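PDB 1Y7R: hypothetical protein SA2161 from Staphylococcus aureus, which is of unknown function but, as a member of the GNAT family, probably transfers an acetyl group from acetyl-coenzyme A to an unidentified acceptor. Local coordinates for residues 3-8 with 43-48; 9-14 with 30-35; 21-26 with 68-73; 36-41 with 53-58; 64-69 with 87-92. The protein carries 4 engineered substitutions. All blocks are in the same frame, centred on the assembly; numbering follows the deposited sequence.

Contact 1. Residues 3-8 with 43-48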
# COMPACT_ATOMS: atom_id res chain seq x y z
N LYS A 3 1.94 24.93 -11.37
CA LYS A 3 1.66 25.28 -9.98
C LYS A 3 1.60 23.96 -9.21
O LYS A 3 0.94 23.04 -9.66
CB LYS A 3 0.25 25.86 -9.88
CG LYS A 3 -0.03 27.23 -10.51
CD LYS A 3 -1.44 27.64 -10.07
CE LYS A 3 -2.52 27.27 -11.06
NZ LYS A 3 -3.02 28.45 -11.86
N VAL A 4 2.25 23.88 -8.05
CA VAL A 4 2.24 22.65 -7.25
C VAL A 4 1.38 22.89 -6.03
O VAL A 4 1.57 23.86 -5.29
CB VAL A 4 3.64 22.30 -6.72
CG1 VAL A 4 3.59 21.00 -5.92
CG2 VAL A 4 4.62 22.15 -7.88
N THR A 5 0.52 21.92 -5.75
CA THR A 5 -0.45 22.05 -4.70
C THR A 5 -0.50 20.72 -3.93
O THR A 5 -0.30 19.68 -4.54
CB THR A 5 -1.76 22.37 -5.43
OG1 THR A 5 -1.90 23.77 -5.65
CG2 THR A 5 -2.89 21.79 -4.80
N TYR A 6 -0.72 20.76 -2.62
CA TYR A 6 -1.04 19.51 -1.86
C TYR A 6 -2.54 19.39 -1.52
O TYR A 6 -2.91 18.68 -0.55
CB TYR A 6 -0.21 19.40 -0.57
CG TYR A 6 1.31 19.42 -0.76
CD1 TYR A 6 1.90 19.09 -1.99
CD2 TYR A 6 2.14 19.81 0.30
CE1 TYR A 6 3.30 19.12 -2.15
CE2 TYR A 6 3.55 19.83 0.14
CZ TYR A 6 4.11 19.48 -1.07
OH TYR A 6 5.47 19.53 -1.20
N ASP A 7 -3.39 20.07 -2.30
CA ASP A 7 -4.85 20.11 -2.04
C ASP A 7 -5.50 18.80 -2.44
O ASP A 7 -4.98 18.10 -3.30
CB ASP A 7 -5.59 21.18 -2.88
CG ASP A 7 -5.09 22.59 -2.71
OD1 ASP A 7 -5.55 23.42 -3.55
OD2 ASP A 7 -4.29 22.91 -1.81
N ILE A 8 -6.66 18.50 -1.85
CA ILE A 8 -7.52 17.40 -2.30
C ILE A 8 -8.02 17.71 -3.73
O ILE A 8 -8.49 18.83 -3.99
CB ILE A 8 -8.72 17.23 -1.31
CG1 ILE A 8 -9.48 15.90 -1.57
CG2 ILE A 8 -9.68 18.47 -1.38
CD1 ILE A 8 -10.41 15.50 -0.42
N THR A 43 -0.53 17.62 -6.51
CA THR A 43 -1.17 17.89 -7.79
C THR A 43 -0.43 19.02 -8.50
O THR A 43 0.09 19.95 -7.85
CB THR A 43 -2.68 18.25 -7.65
OG1 THR A 43 -2.87 19.11 -6.52
CG2 THR A 43 -3.54 16.94 -7.46
N LEU A 44 -0.33 18.89 -9.82
CA LEU A 44 0.34 19.85 -10.69
C LEU A 44 -0.68 20.42 -11.65
O LEU A 44 -1.44 19.68 -12.29
CB LEU A 44 1.42 19.17 -11.51
CG LEU A 44 2.50 18.40 -10.73
CD1 LEU A 44 3.45 17.80 -11.74
CD2 LEU A 44 3.27 19.24 -9.76
N TYR A 45 -0.65 21.73 -11.79
CA TYR A 45 -1.59 22.41 -12.68
C TYR A 45 -0.84 23.29 -13.69
O TYR A 45 0.12 23.99 -13.32
CB TYR A 45 -2.55 23.31 -11.89
CG TYR A 45 -3.53 22.60 -11.00
CD1 TYR A 45 -4.77 22.21 -11.49
CD2 TYR A 45 -3.25 22.36 -9.66
CE1 TYR A 45 -5.70 21.58 -10.70
CE2 TYR A 45 -4.19 21.72 -8.84
CZ TYR A 45 -5.41 21.34 -9.36
OH TYR A 45 -6.34 20.69 -8.55
N ASP A 46 -1.28 23.23 -14.94
CA ASP A 46 -0.78 24.08 -16.00
C ASP A 46 -1.92 25.06 -16.23
O ASP A 46 -2.97 24.66 -16.76
CB ASP A 46 -0.50 23.28 -17.30
CG ASP A 46 0.03 24.16 -18.42
OD1 ASP A 46 0.12 25.38 -18.22
OD2 ASP A 46 0.35 23.65 -19.54
N LYS A 47 -1.70 26.31 -15.79
CA LYS A 47 -2.75 27.34 -15.72
C LYS A 47 -3.91 26.74 -14.89
O LYS A 47 -3.69 26.41 -13.73
CB LYS A 47 -3.13 27.85 -17.13
CG LYS A 47 -1.94 28.60 -17.75
CD LYS A 47 -2.26 29.12 -19.15
CE LYS A 47 -1.14 28.74 -20.13
NZ LYS A 47 -1.35 29.33 -21.48
N ASP A 48 -5.08 26.54 -15.47
CA ASP A 48 -6.19 25.98 -14.69
C ASP A 48 -6.49 24.51 -15.01
O ASP A 48 -7.56 24.01 -14.66
CB ASP A 48 -7.46 26.83 -14.84
CG ASP A 48 -7.30 28.21 -14.25
OD1 ASP A 48 -6.27 28.48 -13.57
OD2 ASP A 48 -8.21 29.04 -14.48
O HOH W 1 -5.53 19.64 -6.29
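Lys3, Val4 and Thr5 pair with Tyr45, Leu44 and Thr43 as antiparallel strands whose axes approach to 4.9 Å at 153°. Lys3–Tyr45 and Thr5–Thr43 are hydrogen-bonded pairs, each with two backbone bonds: Lys3 N reaches Tyr45 O at 2.8 Å, and Thr43 N reaches Thr5 O at 2.9 Å. Between them Val4 and Leu44 form a non-hydrogen-bonded pair. Their branched side chains lie side by side and point the same way, CG2 of Val4 meeting CD2 of Leu44 at 3.7 Å on the face covered by helix 80-95.

The opposite face is more polar. Thr43 OG1 sits between its own backbone N and carbonyl carbon (chi1 41°), the crowded position, and comes 3.2 Å from Thr5 CG2. A water binds Thr43 OG1 at 2.7 Å, hydrogen-bonds to Tyr45 OH as well, and makes a weak bond to Asp7 O, joining the strand pair to the turn that follows Thr5. The edge of the Tyr45 ring lies against Thr5 CB and Lys3 O. Farther along, the Lys3 chain bends in its outer torsions, and its NZ donates to Lys47 O at 2.8 Å from 53° above the carbonyl plane. Asp48 OD1 adds a long salt bridge to Lys3 NZ at 3.7 Å.

Strand 3-5 is outermost at this side of the sheet within the chain. Branched aliphatics meet on its helix side; hydroxyls, a phenol and an ammonium group meet on the other. The distant carboxylate probably adds only modest attraction to a pairing held chiefly by backbone bonds.

Contact 2. Residues 9-14 with 30-35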
# COMPACT_ATOMS: atom_id res chain seq x y z
N PRO A 9 -7.84 16.76 -4.68
CA PRO A 9 -8.34 16.94 -6.05
C PRO A 9 -9.88 16.84 -6.08
O PRO A 9 -10.47 16.25 -5.18
CB PRO A 9 -7.72 15.76 -6.82
CG PRO A 9 -6.80 15.10 -5.89
CD PRO A 9 -7.18 15.45 -4.50
N THR A 10 -10.54 17.40 -7.10
CA THR A 10 -11.96 17.07 -7.25
C THR A 10 -12.13 15.66 -7.81
O THR A 10 -11.21 15.13 -8.41
CB THR A 10 -12.71 18.05 -8.17
OG1 THR A 10 -12.25 17.90 -9.53
CG2 THR A 10 -12.52 19.49 -7.69
N CYS A 11 -13.33 15.08 -7.65
CA CYS A 11 -13.57 13.73 -8.15
C CYS A 11 -13.43 13.74 -9.65
O CYS A 11 -12.80 12.85 -10.22
CB CYS A 11 -14.95 13.22 -7.77
SG CYS A 11 -15.06 12.76 -6.02
N GLU A 12 -14.01 14.75 -10.30
CA GLU A 12 -13.91 14.83 -11.75
C GLU A 12 -12.47 14.90 -12.21
O GLU A 12 -12.09 14.17 -13.12
CB GLU A 12 -14.69 16.02 -12.31
CG GLU A 12 -14.46 16.20 -13.83
CD GLU A 12 -15.49 17.06 -14.50
OE1 GLU A 12 -16.25 17.75 -13.79
OE2 GLU A 12 -15.54 17.05 -15.75
N ASP A 13 -11.65 15.77 -11.60
CA ASP A 13 -10.25 15.98 -12.03
C ASP A 13 -9.45 14.67 -11.84
O ASP A 13 -8.67 14.27 -12.71
CB ASP A 13 -9.58 17.12 -11.25
CG ASP A 13 -9.92 18.49 -11.80
OD1 ASP A 13 -9.49 19.48 -11.16
OD2 ASP A 13 -10.57 18.60 -12.87
N TYR A 14 -9.67 14.01 -10.71
CA TYR A 14 -9.01 12.76 -10.40
C TYR A 14 -9.34 11.70 -11.44
O TYR A 14 -8.44 11.09 -12.02
CB TYR A 14 -9.40 12.27 -8.99
CG TYR A 14 -8.94 10.87 -8.67
CD1 TYR A 14 -7.67 10.65 -8.16
CD2 TYR A 14 -9.79 9.75 -8.83
CE1 TYR A 14 -7.22 9.38 -7.84
CE2 TYR A 14 -9.34 8.47 -8.52
CZ TYR A 14 -8.05 8.29 -8.03
OH TYR A 14 -7.59 7.02 -7.71
N ALA A 30 -15.96 5.51 -6.08
CA ALA A 30 -14.72 5.13 -5.40
C ALA A 30 -13.89 6.37 -5.08
O ALA A 30 -13.31 6.48 -3.98
CB ALA A 30 -13.88 4.12 -6.22
N ALA A 31 -13.84 7.29 -6.04
CA ALA A 31 -13.08 8.53 -5.88
C ALA A 31 -13.61 9.35 -4.70
O ALA A 31 -12.83 9.88 -3.89
CB ALA A 31 -13.10 9.31 -7.18
N GLU A 32 -14.92 9.44 -4.59
CA GLU A 32 -15.56 10.20 -3.51
C GLU A 32 -15.15 9.62 -2.17
O GLU A 32 -14.80 10.36 -1.24
CB GLU A 32 -17.07 10.11 -3.63
CG GLU A 32 -17.68 11.03 -4.67
CD GLU A 32 -19.20 11.01 -4.64
OE1 GLU A 32 -19.80 9.93 -4.41
OE2 GLU A 32 -19.81 12.08 -4.87
N LYS A 33 -15.20 8.30 -2.06
CA LYS A 33 -14.84 7.64 -0.82
C LYS A 33 -13.34 7.70 -0.52
O LYS A 33 -12.97 7.74 0.65
CB LYS A 33 -15.27 6.19 -0.88
CG LYS A 33 -16.75 5.97 -1.17
CD LYS A 33 -17.06 4.50 -1.27
CE LYS A 33 -16.48 3.76 -0.08
NZ LYS A 33 -16.78 4.47 1.20
N GLY A 34 -12.49 7.71 -1.55
CA GLY A 34 -11.03 7.53 -1.39
C GLY A 34 -10.23 8.81 -1.29
O GLY A 34 -9.24 8.90 -0.54
N LEU A 35 -10.64 9.84 -2.02
CA LEU A 35 -9.78 11.03 -2.16
C LEU A 35 -9.39 11.74 -0.85
O LEU A 35 -8.26 12.22 -0.76
CB LEU A 35 -10.39 12.04 -3.15
CG LEU A 35 -10.21 11.69 -4.63
CD1 LEU A 35 -11.11 12.57 -5.47
CD2 LEU A 35 -8.75 11.84 -5.04
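Leu35 fits its two methyl groups among Pro9, Cys11 and Tyr14, bringing the start of helix 11-20 against segment 30-35. CD2 touches Tyr14 CD1 at 3.5 Å and Pro9 CG at 3.9 Å, while CD1 lies 3.8 Å from Cys11 CA. Leu35 CG stands over one face of the tyrosine ring, displaced toward the rim. Beside it the small Ala31 lets the helices come close, its CB 3.7 Å from Tyr14 CD2. Cys11 SG lies beside the second helix and meets the aliphatic Glu32 CG at 3.4 Å; the glutamate chain is extended beyond that carbon.

The second shell sets these groups in place. Thr10 is the N-cap of helix 11-20: its OG1 accepts from Asp13 N at 3.0 Å and so gives a first-turn amide the acceptor that the helix itself does not supply there. With CG anti to the backbone N (chi1 171°), the Tyr14 ring leaves its helix toward Ala31 and Leu35. Tyr14 also packs on Met53 and on Thr62 of the second subunit.

No hydrogen bond joins the two segments. Their association is apolar, resting on the shapes of Leu35, Ala31, Cys11, Pro9, the Tyr14 ring and the Glu32 methylene. Tyrosine suits its place because the ring can join this contact while the buried hydroxyl is satisfied by Asp68.

Contact 3. Residues 21-26 with 68-73. Engineered in segment 68-73: Leu72 (natural residue Ser).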
# COMPACT_ATOMS: atom_id res chain seq x y z
N ALA A 21 -4.21 9.79 -18.41
CA ALA A 21 -2.87 9.23 -18.22
C ALA A 21 -2.77 7.80 -18.76
O ALA A 21 -1.69 7.20 -18.69
CB ALA A 21 -2.49 9.26 -16.74
N GLY A 22 -3.85 7.26 -19.32
CA GLY A 22 -3.85 5.91 -19.88
C GLY A 22 -3.96 4.84 -18.82
O GLY A 22 -3.51 3.71 -19.01
N MSE A 23 -4.56 5.20 -17.67
CA MSE A 23 -4.74 4.22 -16.59
C MSE A 23 -6.18 3.77 -16.50
O MSE A 23 -7.06 4.43 -17.04
CB MSE A 23 -4.32 4.82 -15.25
CG MSE A 23 -2.85 5.18 -15.24
SE MSE A 23 -2.40 6.41 -13.81
CE MSE A 23 -2.86 5.37 -12.27
N SER A 24 -6.41 2.66 -15.80
CA SER A 24 -7.78 2.16 -15.68
C SER A 24 -8.64 3.16 -14.92
O SER A 24 -8.15 3.85 -14.00
CB SER A 24 -7.81 0.81 -14.99
OG SER A 24 -7.31 0.93 -13.68
N PRO A 25 -9.93 3.26 -15.29
CA PRO A 25 -10.74 4.27 -14.61
C PRO A 25 -11.11 3.89 -13.18
O PRO A 25 -11.13 2.68 -12.81
CB PRO A 25 -12.01 4.36 -15.48
CG PRO A 25 -12.12 3.00 -16.09
CD PRO A 25 -10.69 2.57 -16.34
N LYS A 26 -11.38 4.91 -12.37
CA LYS A 26 -12.03 4.71 -11.07
C LYS A 26 -13.42 5.30 -11.18
O LYS A 26 -13.60 6.34 -11.81
CB LYS A 26 -11.30 5.42 -9.93
CG LYS A 26 -9.97 4.88 -9.55
CD LYS A 26 -9.98 3.44 -9.04
CE LYS A 26 -8.54 3.04 -8.77
NZ LYS A 26 -8.35 1.65 -8.29
N ASP A 68 -1.34 5.96 -7.62
CA ASP A 68 -1.96 7.01 -8.46
C ASP A 68 -0.96 8.01 -9.00
O ASP A 68 -1.24 9.22 -9.05
CB ASP A 68 -3.05 7.75 -7.66
CG ASP A 68 -4.32 6.95 -7.57
OD1 ASP A 68 -4.61 6.21 -8.53
OD2 ASP A 68 -5.04 7.03 -6.57
N ILE A 69 0.22 7.54 -9.44
CA ILE A 69 1.15 8.43 -10.13
C ILE A 69 0.64 8.59 -11.56
O ILE A 69 0.82 7.70 -12.40
CB ILE A 69 2.60 7.88 -10.11
CG1 ILE A 69 3.02 7.64 -8.66
CG2 ILE A 69 3.59 8.86 -10.82
CD1 ILE A 69 3.09 8.85 -7.82
N ALA A 70 -0.00 9.72 -11.83
CA ALA A 70 -0.73 9.90 -13.08
C ALA A 70 -0.30 11.21 -13.68
O ALA A 70 -0.47 12.26 -13.05
CB ALA A 70 -2.22 9.94 -12.81
N VAL A 71 0.22 11.17 -14.90
CA VAL A 71 0.57 12.40 -15.63
C VAL A 71 -0.15 12.29 -16.98
O VAL A 71 -0.08 11.25 -17.62
CB VAL A 71 2.12 12.49 -15.83
CG1 VAL A 71 2.50 13.60 -16.82
CG2 VAL A 71 2.86 12.62 -14.44
N LEU A 72 -0.84 13.35 -17.42
CA LEU A 72 -1.46 13.35 -18.76
C LEU A 72 -0.53 12.80 -19.82
O LEU A 72 0.66 13.16 -19.88
CB LEU A 72 -1.89 14.74 -19.17
CG LEU A 72 -3.00 15.35 -18.34
CD1 LEU A 72 -3.19 16.79 -18.81
CD2 LEU A 72 -4.28 14.54 -18.54
N LYS A 73 -1.08 11.95 -20.69
CA LYS A 73 -0.28 11.41 -21.79
C LYS A 73 0.42 12.55 -22.55
O LYS A 73 1.62 12.46 -22.83
CB LYS A 73 -1.17 10.61 -22.71
CG LYS A 73 -0.72 9.17 -22.98
CD LYS A 73 -0.25 8.39 -21.75
CE LYS A 73 0.48 7.09 -22.19
NZ LYS A 73 1.34 6.45 -21.11
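The carboxylate of Asp68, whose OD1 lies 4.2 Å from Met23 CE, is gripped by three side chains: Arg18 forms a salt bridge to OD1, while OD2 takes a salt bridge from Arg55 and has Tyr14 as its other partner. It belongs to strand 63-71 of the GNAT fold, at a point where left-handed backbone angles (phi 59°) interrupt the extended chain, consistent with the irregularity this family commonly has in its fourth strand. The buried carboxylate is probably stabilised by the two arginines, and the second subunit packs on the aspartate through its Thr62.

Facing this strand is the turn that ends helix 11-20. Gly22, with positive phi (79°), closes the helix in a Schellman motif, a conformation easily taken by a residue without a beta carbon. From the turn, Met23, present as selenomethionine, points toward the strand. Its large, polarizable SE rests 3.7 Å from Ala70 CB and equally 3.7 Å from Ile69 O, and a bend at chi3 (61°) turns CE. Ala70 is small enough to admit the neighbouring Ala21 too, the two CB atoms being 4.0 Å apart.

No hydrogen bond crosses between the segments. Lys73 instead brings CD to 3.6 Å from Ala21 O just after the helix, while its NZ makes a weak bond to Gln76. Leu72, an engineered residue, has its side chain on Arg49 and Ile51 of strand 49-58. A phosphate ion, probably from the crystallisation liquor, sits near the Val71 side chain. Nearest of all across the contact, the methyl CB of Ala21 presses on Val71 O at 3.2 Å.

Contact 4. Residues 36-41 with 53-58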
# COMPACT_ATOMS: atom_id res chain seq x y z
N PRO A 36 -10.32 11.88 0.12
CA PRO A 36 -9.94 12.56 1.36
C PRO A 36 -8.94 11.84 2.27
O PRO A 36 -8.43 12.45 3.23
CB PRO A 36 -11.28 12.68 2.11
CG PRO A 36 -12.32 12.58 1.07
CD PRO A 36 -11.76 11.54 0.13
N ASN A 37 -8.66 10.58 1.96
CA ASN A 37 -8.06 9.66 2.91
C ASN A 37 -6.65 9.21 2.59
O ASN A 37 -6.13 8.28 3.21
CB ASN A 37 -8.98 8.43 3.09
CG ASN A 37 -10.36 8.80 3.61
OD1 ASN A 37 -11.40 8.40 3.05
ND2 ASN A 37 -10.38 9.60 4.66
N ALA A 38 -5.99 9.86 1.64
CA ALA A 38 -4.55 9.61 1.43
C ALA A 38 -3.79 10.36 2.51
O ALA A 38 -4.23 11.44 2.95
CB ALA A 38 -4.15 10.10 0.07
N LEU A 39 -2.63 9.85 2.92
CA LEU A 39 -1.78 10.61 3.85
C LEU A 39 -1.26 11.90 3.21
O LEU A 39 -1.08 12.93 3.89
CB LEU A 39 -0.60 9.77 4.29
CG LEU A 39 -0.96 8.61 5.21
CD1 LEU A 39 0.30 7.76 5.45
CD2 LEU A 39 -1.59 9.10 6.52
N PHE A 40 -1.00 11.84 1.90
CA PHE A 40 -0.40 12.96 1.19
C PHE A 40 -0.80 12.89 -0.27
O PHE A 40 -0.84 11.81 -0.86
CB PHE A 40 1.12 12.86 1.33
CG PHE A 40 1.89 13.88 0.52
CD1 PHE A 40 2.09 15.17 1.03
CD2 PHE A 40 2.45 13.52 -0.72
CE1 PHE A 40 2.84 16.12 0.29
CE2 PHE A 40 3.19 14.48 -1.46
CZ PHE A 40 3.39 15.78 -0.93
N THR A 41 -1.10 14.06 -0.85
CA THR A 41 -1.47 14.15 -2.27
C THR A 41 -0.77 15.35 -2.86
O THR A 41 -0.83 16.44 -2.28
CB THR A 41 -3.00 14.34 -2.47
OG1 THR A 41 -3.72 13.27 -1.83
CG2 THR A 41 -3.37 14.32 -3.95
N MSE A 53 -0.56 14.10 -10.82
CA MSE A 53 -0.82 13.86 -9.40
C MSE A 53 -0.03 12.64 -8.92
O MSE A 53 0.43 11.82 -9.70
CB MSE A 53 -2.30 13.61 -9.13
CG MSE A 53 -2.73 12.24 -9.48
SE MSE A 53 -4.63 12.09 -9.11
CE MSE A 53 -4.70 12.93 -7.52
N GLY A 54 0.12 12.56 -7.62
CA GLY A 54 0.59 11.33 -6.95
C GLY A 54 0.02 11.30 -5.54
O GLY A 54 -0.30 12.35 -4.95
N ARG A 55 -0.14 10.09 -4.99
CA ARG A 55 -0.75 9.96 -3.66
C ARG A 55 0.05 8.96 -2.84
O ARG A 55 0.78 8.13 -3.40
CB ARG A 55 -2.23 9.52 -3.78
CG ARG A 55 -3.07 10.46 -4.65
CD ARG A 55 -4.45 9.94 -4.97
NE ARG A 55 -5.32 9.90 -3.78
CZ ARG A 55 -6.02 8.84 -3.36
NH1 ARG A 55 -6.01 7.68 -4.02
NH2 ARG A 55 -6.78 8.99 -2.27
N VAL A 56 -0.05 9.08 -1.52
CA VAL A 56 0.59 8.15 -0.57
C VAL A 56 -0.46 7.66 0.45
O VAL A 56 -1.22 8.46 1.05
CB VAL A 56 1.76 8.82 0.16
CG1 VAL A 56 2.38 7.87 1.23
CG2 VAL A 56 2.81 9.31 -0.83
N ILE A 57 -0.49 6.34 0.66
CA ILE A 57 -1.22 5.70 1.74
C ILE A 57 -0.18 5.08 2.69
O ILE A 57 0.99 4.88 2.31
CB ILE A 57 -2.24 4.65 1.23
CG1 ILE A 57 -1.57 3.58 0.34
CG2 ILE A 57 -3.41 5.34 0.49
CD1 ILE A 57 -2.37 2.29 0.19
N GLY A 58 -0.59 4.75 3.90
CA GLY A 58 0.39 4.16 4.82
C GLY A 58 -0.08 4.20 6.25
O GLY A 58 -1.24 4.57 6.53
O HOH W 2 -6.04 12.20 -2.46
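A classic beta bulge marks the start of the hairpin formed by strands 40-46 and 49-58 in the central sheet of this GNAT fold: Leu39 and Phe40 both face the single residue Val56. Val56 O is approached by two amides, Leu39 N at 2.7 Å and Phe40 N at 3.5 Å, both weak bonds. In return Val56 N donates to Phe40 O at 2.9 Å, a sound bond in the carbonyl plane. Regular antiparallel pairing resumes at Thr41 and Arg55, a non-hydrogen-bonded pair.

Leu39, in the bulge, reaches the end of strand 49-58, where its CD1 lies 3.5 Å from Gly58 N. Gly58 has a backbone (phi 164°) in which a beta carbon would be jammed against the preceding carbonyl oxygen and pressed on this methyl. Phe40 and Val56 share the face covered by helix 80-95, where the phenyl ring also stacks with Tyr91.

The other face is covered by helix 11-20 together with Pro9 and Leu35, and carries a buried charge. Thr41 and Arg55 lie side by side, pointing the same way, with Thr41 CG2 3.9 Å from Arg55 CG. Ala38 CB approaches the guanidinium obliquely, a small methyl that leaves room for the flat group. A bend at chi3 (68°) turns NE. While NH1 is taken up by Asp68, NH2 forms a salt bridge with Asp59 of the second subunit, so carboxylates of both chains probably help to balance the charge. A water completes the link back to strand 40-46: it bonds Thr41 OG1 at 2.6 Å and, in the guanidinium plane, accepts from Arg55 NE at 2.7 Å.

Contact 5. Residues 64-69 with 87-92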
# COMPACT_ATOMS: atom_id res chain seq x y z
N PHE A 64 4.53 2.48 3.85
CA PHE A 64 3.77 3.35 2.93
C PHE A 64 3.68 2.71 1.54
O PHE A 64 4.54 1.90 1.15
CB PHE A 64 4.48 4.71 2.78
CG PHE A 64 4.64 5.46 4.09
CD1 PHE A 64 3.72 6.43 4.45
CD2 PHE A 64 5.74 5.18 4.93
CE1 PHE A 64 3.86 7.14 5.67
CE2 PHE A 64 5.90 5.89 6.13
CZ PHE A 64 4.94 6.85 6.52
N GLN A 65 2.64 3.08 0.79
CA GLN A 65 2.55 2.72 -0.62
C GLN A 65 2.28 3.99 -1.40
O GLN A 65 1.39 4.77 -1.05
CB GLN A 65 1.42 1.72 -0.88
CG GLN A 65 1.60 1.00 -2.22
CD GLN A 65 0.42 0.16 -2.63
OE1 GLN A 65 -0.71 0.34 -2.18
NE2 GLN A 65 0.66 -0.73 -3.57
N ILE A 66 3.06 4.18 -2.46
CA ILE A 66 2.86 5.27 -3.40
C ILE A 66 1.92 4.75 -4.47
O ILE A 66 2.14 3.65 -5.02
CB ILE A 66 4.20 5.71 -4.02
CG1 ILE A 66 5.12 6.21 -2.90
CG2 ILE A 66 3.99 6.77 -5.11
CD1 ILE A 66 6.53 6.43 -3.34
N VAL A 67 0.87 5.53 -4.74
CA VAL A 67 -0.22 5.10 -5.63
C VAL A 67 -0.65 6.26 -6.52
O VAL A 67 -0.33 7.40 -6.21
CB VAL A 67 -1.46 4.55 -4.84
CG1 VAL A 67 -1.10 3.30 -4.02
CG2 VAL A 67 -2.15 5.65 -3.95
N ASP A 68 -1.34 5.96 -7.62
CA ASP A 68 -1.96 7.01 -8.46
C ASP A 68 -0.96 8.01 -9.00
O ASP A 68 -1.24 9.22 -9.05
CB ASP A 68 -3.05 7.75 -7.66
CG ASP A 68 -4.32 6.95 -7.57
OD1 ASP A 68 -4.61 6.21 -8.53
OD2 ASP A 68 -5.04 7.03 -6.57
N ILE A 69 0.22 7.54 -9.44
CA ILE A 69 1.15 8.43 -10.13
C ILE A 69 0.64 8.59 -11.56
O ILE A 69 0.82 7.70 -12.40
CB ILE A 69 2.60 7.88 -10.11
CG1 ILE A 69 3.02 7.64 -8.66
CG2 ILE A 69 3.59 8.86 -10.82
CD1 ILE A 69 3.09 8.85 -7.82
N HIS A 87 8.19 15.60 -4.72
CA HIS A 87 7.32 16.04 -3.61
C HIS A 87 6.87 14.89 -2.70
O HIS A 87 6.88 15.00 -1.46
CB HIS A 87 6.17 16.87 -4.17
CG HIS A 87 6.60 18.23 -4.62
ND1 HIS A 87 6.61 19.32 -3.78
CD2 HIS A 87 7.13 18.65 -5.80
CE1 HIS A 87 7.07 20.37 -4.43
NE2 HIS A 87 7.39 20.00 -5.66
N ILE A 88 6.58 13.74 -3.32
CA ILE A 88 6.27 12.54 -2.53
C ILE A 88 7.45 12.11 -1.65
O ILE A 88 7.27 11.80 -0.46
CB ILE A 88 5.81 11.39 -3.46
CG1 ILE A 88 4.41 11.70 -3.99
CG2 ILE A 88 5.83 10.04 -2.76
CD1 ILE A 88 3.95 10.68 -4.99
N MSE A 89 8.65 12.14 -2.22
CA MSE A 89 9.84 11.69 -1.47
C MSE A 89 10.18 12.66 -0.34
O MSE A 89 10.69 12.23 0.72
CB MSE A 89 11.05 11.48 -2.39
CG MSE A 89 10.91 10.29 -3.34
SE MSE A 89 10.31 8.60 -2.47
CE MSE A 89 8.48 8.78 -2.63
N LYS A 90 9.92 13.95 -0.56
CA LYS A 90 9.95 14.94 0.52
C LYS A 90 8.99 14.67 1.69
O LYS A 90 9.39 14.76 2.87
CB LYS A 90 9.76 16.34 -0.07
CG LYS A 90 9.84 17.44 0.96
CD LYS A 90 9.94 18.81 0.28
CE LYS A 90 11.37 19.31 0.42
NZ LYS A 90 12.34 18.18 0.45
N TYR A 91 7.73 14.34 1.38
CA TYR A 91 6.76 13.95 2.40
C TYR A 91 7.25 12.73 3.19
O TYR A 91 7.28 12.73 4.42
CB TYR A 91 5.38 13.68 1.77
CG TYR A 91 4.51 13.01 2.78
CD1 TYR A 91 4.34 11.63 2.77
CD2 TYR A 91 3.96 13.74 3.84
CE1 TYR A 91 3.59 10.99 3.75
CE2 TYR A 91 3.18 13.10 4.81
CZ TYR A 91 3.03 11.74 4.76
OH TYR A 91 2.27 11.09 5.73
N ILE A 92 7.67 11.69 2.47
CA ILE A 92 8.05 10.44 3.15
C ILE A 92 9.32 10.65 4.00
O ILE A 92 9.38 10.16 5.13
CB ILE A 92 8.22 9.29 2.15
CG1 ILE A 92 6.87 8.99 1.47
CG2 ILE A 92 8.76 8.04 2.87
CD1 ILE A 92 6.95 7.98 0.29
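Ile66 projects from strand 63-71 into the notch between Ile88 and Ile92, one turn apart on helix 80-95. Its CD1 meets Ile88 CG2 at 3.7 Å and Ile92 CD1 at 4.0 Å, while Ile66 CG2 lies 3.9 Å from Ile88 CD1. With chi2 of Ile66 extended (169°), CD1 is carried outward toward the helix.

Ile88 is in turn a bump between Ile66 and Ile69. Ile69 CD1 and Ile88 CD1 meet tip to tip at 3.5 Å, tighter than usual. At the other end Phe64 CE1 comes obliquely within 4.3 Å of Tyr91 OH. Strand segment 64-69 and helix segment 87-92 run nearly antiparallel, at 157°, and belong to the first two elements of a beta-alpha-beta crossover completed by strand 101-107, whose Val102 touches both Ile66 and Ile92.

Beta branching suits the strand; in the helix the isoleucines are placed for their shape, two unequal arms filling neighbouring hollows. Since no hydrogen bond spans the segments, helix and strand are joined here by apolar packing and complementary shape.

From the N terminus, contact 1 closes the first loop, bringing strand 3-5 beside strand 40-46. Contact 2 nests inside that loop, pairing the two helices it contains. Contact 3 opens between those helices and crosses both contact 1 and contact 2 before closing on strand 63-71. Contact 4 crosses contact 1, lies within the loop of contact 3, and joins the hairpin strands. Contact 5 begins on 64-69, overlapping the end of contact 3, and follows contacts 1, 2 and 4 in series, fixing helix 80-95 to the sheet. Asp68, Arg55 and Tyr14 bind contacts 2, 3 and 4 together near the second subunit, while Tyr6 and His87 join contacts 1 and 5.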